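Local structure of heroin esterase (Rhodococcus sp., 1LZL) at residues A[243-254]-A[269-279]; A[179-187]-A[308-316]. The protein probably hydrolyses the acetyl ester groups of heroin, as an acetyl esterase of the alpha/beta hydrolase fold. All coordinates share one frame; numbering follows the deposited sequence.

Contact 1. Residues A[243-254]-A[269-279]; sequences ATDLTGLPPTYL and YALRLLQAGVS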
# COMPACT_ATOMS: atom_id res chain seq x y z
N ALA A 243 -2.74 -11.55 12.84
CA ALA A 243 -4.13 -11.68 13.29
C ALA A 243 -4.70 -13.08 13.09
O ALA A 243 -4.46 -13.68 12.06
CB ALA A 243 -4.99 -10.75 12.45
N THR A 244 -5.47 -13.57 14.04
CA THR A 244 -6.07 -14.89 13.95
C THR A 244 -7.53 -14.87 13.50
O THR A 244 -8.06 -15.89 13.03
CB THR A 244 -5.98 -15.62 15.32
OG1 THR A 244 -6.58 -14.79 16.32
CG2 THR A 244 -4.52 -15.84 15.67
N ASP A 245 -8.24 -13.76 13.64
CA ASP A 245 -9.62 -13.71 13.19
C ASP A 245 -9.71 -12.74 12.01
O ASP A 245 -9.63 -11.52 12.19
CB ASP A 245 -10.56 -13.29 14.30
CG ASP A 245 -11.94 -12.92 13.79
OD1 ASP A 245 -12.40 -13.55 12.81
OD2 ASP A 245 -12.56 -11.98 14.35
N LEU A 246 -9.84 -13.31 10.81
CA LEU A 246 -10.00 -12.52 9.60
C LEU A 246 -11.44 -12.45 9.12
O LEU A 246 -11.72 -11.96 8.03
CB LEU A 246 -9.08 -13.04 8.47
CG LEU A 246 -7.59 -13.05 8.85
CD1 LEU A 246 -6.73 -13.57 7.70
CD2 LEU A 246 -7.15 -11.64 9.25
N THR A 247 -12.39 -12.97 9.95
CA THR A 247 -13.76 -12.90 9.44
C THR A 247 -14.29 -11.46 9.43
O THR A 247 -13.84 -10.61 10.21
CB THR A 247 -14.74 -13.76 10.27
OG1 THR A 247 -14.82 -13.16 11.56
CG2 THR A 247 -14.24 -15.21 10.40
N GLY A 248 -15.26 -11.26 8.53
CA GLY A 248 -15.93 -9.96 8.49
C GLY A 248 -15.07 -8.84 7.93
O GLY A 248 -15.49 -7.69 8.02
N LEU A 249 -13.92 -9.12 7.34
CA LEU A 249 -13.15 -8.12 6.60
C LEU A 249 -13.76 -7.90 5.23
O LEU A 249 -14.55 -8.69 4.70
CB LEU A 249 -11.67 -8.54 6.52
CG LEU A 249 -11.00 -8.54 7.91
CD1 LEU A 249 -9.63 -9.20 7.83
CD2 LEU A 249 -10.85 -7.12 8.47
N PRO A 250 -13.47 -6.77 4.56
CA PRO A 250 -14.10 -6.45 3.29
C PRO A 250 -13.61 -7.33 2.12
O PRO A 250 -12.51 -7.86 2.22
CB PRO A 250 -13.63 -5.00 3.02
CG PRO A 250 -12.93 -4.54 4.21
CD PRO A 250 -12.47 -5.75 4.97
N PRO A 251 -14.39 -7.43 1.04
CA PRO A 251 -13.90 -8.07 -0.21
C PRO A 251 -12.54 -7.44 -0.53
O PRO A 251 -12.33 -6.23 -0.34
CB PRO A 251 -14.94 -7.73 -1.27
CG PRO A 251 -16.20 -7.41 -0.49
CD PRO A 251 -15.75 -6.90 0.85
N THR A 252 -11.61 -8.28 -0.95
CA THR A 252 -10.21 -7.86 -1.05
C THR A 252 -9.59 -8.26 -2.37
O THR A 252 -9.90 -9.33 -2.89
CB THR A 252 -9.45 -8.58 0.08
OG1 THR A 252 -9.96 -8.08 1.33
CG2 THR A 252 -7.93 -8.31 0.08
N TYR A 253 -8.69 -7.44 -2.88
CA TYR A 253 -7.84 -7.76 -4.00
C TYR A 253 -6.42 -7.82 -3.42
O TYR A 253 -6.05 -6.86 -2.70
CB TYR A 253 -7.91 -6.69 -5.11
CG TYR A 253 -6.93 -6.97 -6.25
CD1 TYR A 253 -5.63 -6.48 -6.25
CD2 TYR A 253 -7.33 -7.77 -7.32
CE1 TYR A 253 -4.75 -6.74 -7.27
CE2 TYR A 253 -6.47 -8.05 -8.40
CZ TYR A 253 -5.19 -7.53 -8.34
OH TYR A 253 -4.27 -7.75 -9.35
N LEU A 254 -5.64 -8.84 -3.72
CA LEU A 254 -4.24 -8.90 -3.22
C LEU A 254 -3.36 -9.38 -4.35
O LEU A 254 -3.63 -10.46 -4.93
CB LEU A 254 -4.15 -9.84 -2.01
CG LEU A 254 -2.90 -9.68 -1.15
CD1 LEU A 254 -3.13 -10.14 0.27
CD2 LEU A 254 -1.71 -10.48 -1.74
N TYR A 269 -1.82 -14.61 3.39
CA TYR A 269 -2.90 -13.77 3.97
C TYR A 269 -4.16 -13.88 3.14
O TYR A 269 -5.28 -13.98 3.64
CB TYR A 269 -2.44 -12.33 4.02
CG TYR A 269 -3.24 -11.40 4.90
CD1 TYR A 269 -3.24 -11.57 6.28
CD2 TYR A 269 -4.00 -10.33 4.36
CE1 TYR A 269 -3.96 -10.72 7.10
CE2 TYR A 269 -4.72 -9.46 5.18
CZ TYR A 269 -4.68 -9.68 6.56
OH TYR A 269 -5.40 -8.83 7.40
N ALA A 270 -4.01 -13.87 1.80
CA ALA A 270 -5.15 -14.02 0.90
C ALA A 270 -5.86 -15.35 1.14
O ALA A 270 -7.11 -15.40 1.17
CB ALA A 270 -4.71 -13.94 -0.56
N LEU A 271 -5.07 -16.41 1.29
CA LEU A 271 -5.67 -17.73 1.54
C LEU A 271 -6.43 -17.72 2.85
O LEU A 271 -7.55 -18.22 2.93
CB LEU A 271 -4.56 -18.81 1.47
CG LEU A 271 -5.03 -20.22 1.83
CD1 LEU A 271 -6.09 -20.69 0.85
CD2 LEU A 271 -3.82 -21.17 1.90
N ARG A 272 -5.87 -17.14 3.92
CA ARG A 272 -6.57 -17.12 5.19
C ARG A 272 -7.78 -16.22 5.13
O ARG A 272 -8.81 -16.53 5.75
CB ARG A 272 -5.61 -16.65 6.28
CG ARG A 272 -4.58 -17.75 6.55
CD ARG A 272 -3.44 -17.21 7.43
NE ARG A 272 -4.03 -16.58 8.54
CZ ARG A 272 -4.06 -15.64 9.42
NH1 ARG A 272 -3.14 -14.69 9.45
NH2 ARG A 272 -5.06 -15.71 10.29
N LEU A 273 -7.76 -15.12 4.37
CA LEU A 273 -8.98 -14.35 4.21
C LEU A 273 -10.08 -15.21 3.57
O LEU A 273 -11.24 -15.24 4.03
CB LEU A 273 -8.68 -13.11 3.34
CG LEU A 273 -7.92 -11.94 3.94
CD1 LEU A 273 -7.51 -10.98 2.80
CD2 LEU A 273 -8.74 -11.15 4.96
N LEU A 274 -9.76 -15.88 2.47
CA LEU A 274 -10.68 -16.77 1.80
C LEU A 274 -11.22 -17.82 2.78
O LEU A 274 -12.43 -18.04 2.81
CB LEU A 274 -9.97 -17.52 0.64
CG LEU A 274 -9.80 -16.60 -0.59
CD1 LEU A 274 -8.74 -17.15 -1.52
CD2 LEU A 274 -11.11 -16.40 -1.37
N GLN A 275 -10.34 -18.43 3.56
CA GLN A 275 -10.79 -19.47 4.47
C GLN A 275 -11.68 -18.88 5.58
O GLN A 275 -12.46 -19.61 6.21
CB GLN A 275 -9.56 -20.16 5.06
CG GLN A 275 -8.85 -21.01 4.01
CD GLN A 275 -7.56 -21.62 4.44
OE1 GLN A 275 -6.84 -21.09 5.32
NE2 GLN A 275 -7.16 -22.73 3.83
N ALA A 276 -11.60 -17.58 5.82
CA ALA A 276 -12.44 -16.87 6.80
C ALA A 276 -13.72 -16.42 6.13
O ALA A 276 -14.48 -15.75 6.86
CB ALA A 276 -11.65 -15.70 7.43
N GLY A 277 -14.01 -16.76 4.89
CA GLY A 277 -15.26 -16.42 4.22
C GLY A 277 -15.28 -15.08 3.53
O GLY A 277 -16.33 -14.67 3.03
N VAL A 278 -14.11 -14.42 3.43
CA VAL A 278 -13.99 -13.15 2.74
C VAL A 278 -13.88 -13.39 1.23
O VAL A 278 -13.19 -14.35 0.80
CB VAL A 278 -12.77 -12.37 3.23
CG1 VAL A 278 -12.70 -11.01 2.51
CG2 VAL A 278 -12.85 -12.15 4.73
N SER A 279 -14.52 -12.59 0.41
CA SER A 279 -14.37 -12.64 -1.04
C SER A 279 -12.99 -12.07 -1.40
O SER A 279 -12.72 -10.90 -1.06
CB SER A 279 -15.48 -11.90 -1.76
OG SER A 279 -15.33 -11.98 -3.17
O HOH W 1 -16.11 -13.44 6.44

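Contact 2. Residues A[179-187]-A[308-316]; sequences VPVAFQFLE and ALTAIRRGL. Unlike the reference sequence in segment 308-316: Ala308 (reference Pro), Leu309 (reference His), Thr310 (reference Cys), Ala311 (reference Asp), Ile312 (reference Pro), Arg313 (reference Glu), Gly315 (reference Val), Leu316 (reference Ala).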
# COMPACT_ATOMS: atom_id res chain seq x y z
N VAL A 179 -16.28 2.92 11.15
CA VAL A 179 -16.26 3.21 9.70
C VAL A 179 -16.44 1.92 8.92
O VAL A 179 -15.58 1.02 9.11
CB VAL A 179 -14.90 3.80 9.26
CG1 VAL A 179 -14.93 4.09 7.74
CG2 VAL A 179 -14.59 5.02 10.08
N PRO A 180 -17.44 1.81 8.07
CA PRO A 180 -17.60 0.61 7.22
C PRO A 180 -16.63 0.75 6.03
O PRO A 180 -16.56 1.81 5.38
CB PRO A 180 -19.04 0.69 6.80
CG PRO A 180 -19.27 2.17 6.64
CD PRO A 180 -18.54 2.80 7.81
N VAL A 181 -15.87 -0.30 5.74
CA VAL A 181 -14.99 -0.34 4.57
C VAL A 181 -15.58 -1.31 3.53
O VAL A 181 -15.85 -2.48 3.89
CB VAL A 181 -13.56 -0.71 5.01
CG1 VAL A 181 -12.70 -0.87 3.75
CG2 VAL A 181 -12.96 0.32 5.95
N ALA A 182 -15.82 -0.81 2.32
CA ALA A 182 -16.49 -1.59 1.27
C ALA A 182 -15.54 -2.54 0.53
O ALA A 182 -15.97 -3.57 -0.01
CB ALA A 182 -17.15 -0.68 0.25
N PHE A 183 -14.26 -2.19 0.48
CA PHE A 183 -13.28 -2.90 -0.36
C PHE A 183 -11.87 -2.66 0.15
O PHE A 183 -11.59 -1.54 0.63
CB PHE A 183 -13.40 -2.46 -1.81
CG PHE A 183 -12.63 -3.32 -2.81
CD1 PHE A 183 -13.00 -4.64 -3.05
CD2 PHE A 183 -11.54 -2.79 -3.48
CE1 PHE A 183 -12.34 -5.44 -3.97
CE2 PHE A 183 -10.88 -3.57 -4.42
CZ PHE A 183 -11.25 -4.89 -4.65
N GLN A 184 -11.04 -3.70 0.05
CA GLN A 184 -9.64 -3.65 0.49
C GLN A 184 -8.71 -3.98 -0.65
O GLN A 184 -8.87 -5.05 -1.24
CB GLN A 184 -9.50 -4.63 1.67
CG GLN A 184 -8.05 -4.75 2.13
CD GLN A 184 -7.88 -5.60 3.38
OE1 GLN A 184 -7.15 -5.20 4.27
NE2 GLN A 184 -8.54 -6.76 3.40
N PHE A 185 -7.72 -3.14 -0.95
CA PHE A 185 -6.86 -3.35 -2.12
C PHE A 185 -5.40 -3.40 -1.64
O PHE A 185 -4.88 -2.33 -1.21
CB PHE A 185 -7.10 -2.23 -3.14
CG PHE A 185 -6.26 -2.38 -4.38
CD1 PHE A 185 -4.96 -1.90 -4.49
CD2 PHE A 185 -6.80 -3.06 -5.47
CE1 PHE A 185 -4.22 -2.11 -5.64
CE2 PHE A 185 -6.06 -3.24 -6.63
CZ PHE A 185 -4.77 -2.79 -6.72
N LEU A 186 -4.79 -4.56 -1.74
CA LEU A 186 -3.47 -4.77 -1.19
C LEU A 186 -2.48 -5.12 -2.28
O LEU A 186 -2.55 -6.26 -2.82
CB LEU A 186 -3.53 -5.89 -0.11
CG LEU A 186 -4.56 -5.64 1.01
CD1 LEU A 186 -4.51 -6.78 2.01
CD2 LEU A 186 -4.33 -4.30 1.72
N GLU A 187 -1.58 -4.22 -2.63
CA GLU A 187 -0.63 -4.53 -3.70
C GLU A 187 0.73 -4.84 -3.10
O GLU A 187 1.25 -3.98 -2.37
CB GLU A 187 -0.59 -3.31 -4.63
CG GLU A 187 0.32 -3.36 -5.82
CD GLU A 187 0.08 -2.20 -6.80
OE1 GLU A 187 -0.44 -1.13 -6.41
OE2 GLU A 187 0.46 -2.42 -7.99
N ALA A 308 -5.94 -3.88 -11.77
CA ALA A 308 -6.12 -3.09 -10.54
C ALA A 308 -7.32 -2.17 -10.70
O ALA A 308 -8.16 -2.06 -9.82
CB ALA A 308 -4.87 -2.30 -10.20
N LEU A 309 -7.44 -1.51 -11.86
CA LEU A 309 -8.60 -0.62 -12.07
C LEU A 309 -9.91 -1.41 -12.15
O LEU A 309 -10.90 -0.98 -11.56
CB LEU A 309 -8.38 0.16 -13.37
CG LEU A 309 -7.30 1.24 -13.35
CD1 LEU A 309 -7.30 1.92 -14.73
CD2 LEU A 309 -7.50 2.29 -12.26
N THR A 310 -9.87 -2.54 -12.85
CA THR A 310 -11.05 -3.41 -12.91
C THR A 310 -11.48 -3.83 -11.50
O THR A 310 -12.65 -3.79 -11.10
CB THR A 310 -10.80 -4.64 -13.78
OG1 THR A 310 -10.70 -4.18 -15.14
CG2 THR A 310 -11.97 -5.59 -13.76
N ALA A 311 -10.51 -4.20 -10.66
CA ALA A 311 -10.82 -4.67 -9.31
C ALA A 311 -11.47 -3.58 -8.45
O ALA A 311 -12.46 -3.80 -7.74
CB ALA A 311 -9.53 -5.16 -8.64
N ILE A 312 -10.86 -2.37 -8.53
CA ILE A 312 -11.37 -1.26 -7.72
C ILE A 312 -12.74 -0.83 -8.25
O ILE A 312 -13.65 -0.58 -7.43
CB ILE A 312 -10.36 -0.11 -7.67
CG1 ILE A 312 -9.09 -0.55 -6.91
CG2 ILE A 312 -10.92 1.15 -7.05
CD1 ILE A 312 -7.91 0.38 -7.12
N ARG A 313 -12.85 -0.74 -9.60
CA ARG A 313 -14.17 -0.40 -10.15
C ARG A 313 -15.27 -1.32 -9.67
O ARG A 313 -16.37 -0.90 -9.28
CB ARG A 313 -14.12 -0.46 -11.69
CG ARG A 313 -15.41 0.04 -12.30
CD ARG A 313 -15.36 -0.01 -13.82
NE ARG A 313 -15.36 -1.41 -14.24
CZ ARG A 313 -14.42 -1.86 -15.07
NH1 ARG A 313 -13.47 -1.02 -15.51
NH2 ARG A 313 -14.39 -3.12 -15.48
N ARG A 314 -14.99 -2.64 -9.67
CA ARG A 314 -16.03 -3.58 -9.31
C ARG A 314 -16.25 -3.60 -7.81
O ARG A 314 -17.39 -3.68 -7.33
CB ARG A 314 -15.69 -4.98 -9.84
CG ARG A 314 -16.79 -5.97 -9.50
CD ARG A 314 -16.15 -7.36 -9.67
NE ARG A 314 -15.75 -7.79 -8.37
CZ ARG A 314 -15.79 -8.64 -7.39
NH1 ARG A 314 -16.50 -9.76 -7.39
NH2 ARG A 314 -15.03 -8.28 -6.34
N GLY A 315 -15.15 -3.49 -7.06
CA GLY A 315 -15.22 -3.52 -5.60
C GLY A 315 -16.09 -2.36 -5.09
O GLY A 315 -16.69 -2.52 -4.02
N LEU A 316 -16.16 -1.23 -5.77
CA LEU A 316 -16.91 -0.06 -5.31
C LEU A 316 -18.17 0.22 -6.14
O LEU A 316 -18.73 1.32 -6.21
CB LEU A 316 -15.96 1.17 -5.36
CG LEU A 316 -14.86 1.13 -4.28
CD1 LEU A 316 -14.02 2.38 -4.35
CD2 LEU A 316 -15.36 0.99 -2.85
O HOH W 2 -16.61 -4.67 -2.53

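Contact 1. Residues A[243-254]-A[269-279]
Leu246 lies across the side chain of Arg272 at about a right angle, its CD1 over the centre of one guanidinium face, 3.7 Å above the plane. The same methyl rests on the arginine's aliphatic root, 3.6 Å from Arg272 CB. At its edge the guanidinium grips a backbone carbonyl: Arg272 NH2 donates to Ala243 O at 2.8 Å, in both the carbonyl and the guanidinium plane, and NH1 adds a weak bond to the same oxygen. A bend at chi3 (50°) turns the long chain back to reach that oxygen, a double role that suits arginine. The other branch of Leu246, CD2, approaches Tyr269 OH at 3.8 Å, while its CB meets Ala276 CB, a small residue that lets the loop come close to the helix end. Leu249 crosses Leu273 at a right angle, with 3.6 Å between Leu249 CD1 and Leu273 CD2; the other branch, Leu273 CD1, meets Thr252 CG2. Gly277, with positive phi, ends the helix in a Schellman motif, after which Val278 sets CG1 against Pro250 O. Thr252 N donates to Ser279 O (2.8 Å), just ahead of strand 280-285. Together these residues join strand 252-257 and its preceding loop to helix 263-275 of a beta-alpha-beta unit, with helix 161-176 touching Leu249 and Tyr269 and strand 280-285 touching Leu273.

Contact 2. Residues A[179-187]-A[308-316]
The Phe183 ring carries Gly315 CA over one face, 3.6 Å above its plane and offset toward the rim, a CH-pi contact 3.8 Å from the ring centroid. Glycine suits this point because a side chain here would run into the ring; its absence lets the last helical turn settle directly on the aromatic face. Farther along the same ring, Phe183 CZ comes 3.5 Å from Ala311 O, a carbonyl already bonded to Gly315 N within the helix. The Phe185 ring is covered on one face by Ile312 CD1, 4.1 Å from its centroid, and the two side chains cross at about a right angle. Ala311 CB and, from its own strand, Glu187 OE1 lie at the edge of this ring, near its plane, while Phe185 CZ reaches Ala308 CB at 3.5 Å. Alanines at positions 308 and 311 keep the helix side thin enough for the large rings to reach it. Both phenylalanines hold CG anti to the backbone N (chi1 -169° and -179°), which sends their rings out from the strand to the helix. Beyond the rings Leu316 CD2 packs on Ala182 CB, and a water donates to both Ala182 O and Gly315 O. Helix 299-315 thus covers one side of strand 183-187 almost antiparallel to it; Ile312 also touches helix 99-109, whereas Gln184 and Leu186 touch helix 161-176.

Following the chain from the N terminus, the first segment met is 179-187, after five earlier strands of the main sheet; it is one half of contact 2, whose partner comes only after 120 intervening residues. Within that long excursion lies contact 1, a short closure spanning just 14 residues between 243-254 and 269-279. One therefore sits wholly inside the other and the two do not cross. They meet in the sheet, where strands 183-187 and 252-257 are parallel neighbours: Tyr253 O and Leu186 N probably share a hydrogen bond, as do Thr252 OG1 and Gln184 NE2. Contact 1 fastens a local beta-alpha-beta unit at one end of the sheet; contact 2 brings helix 299-315 back over one face at inner strand 183-187.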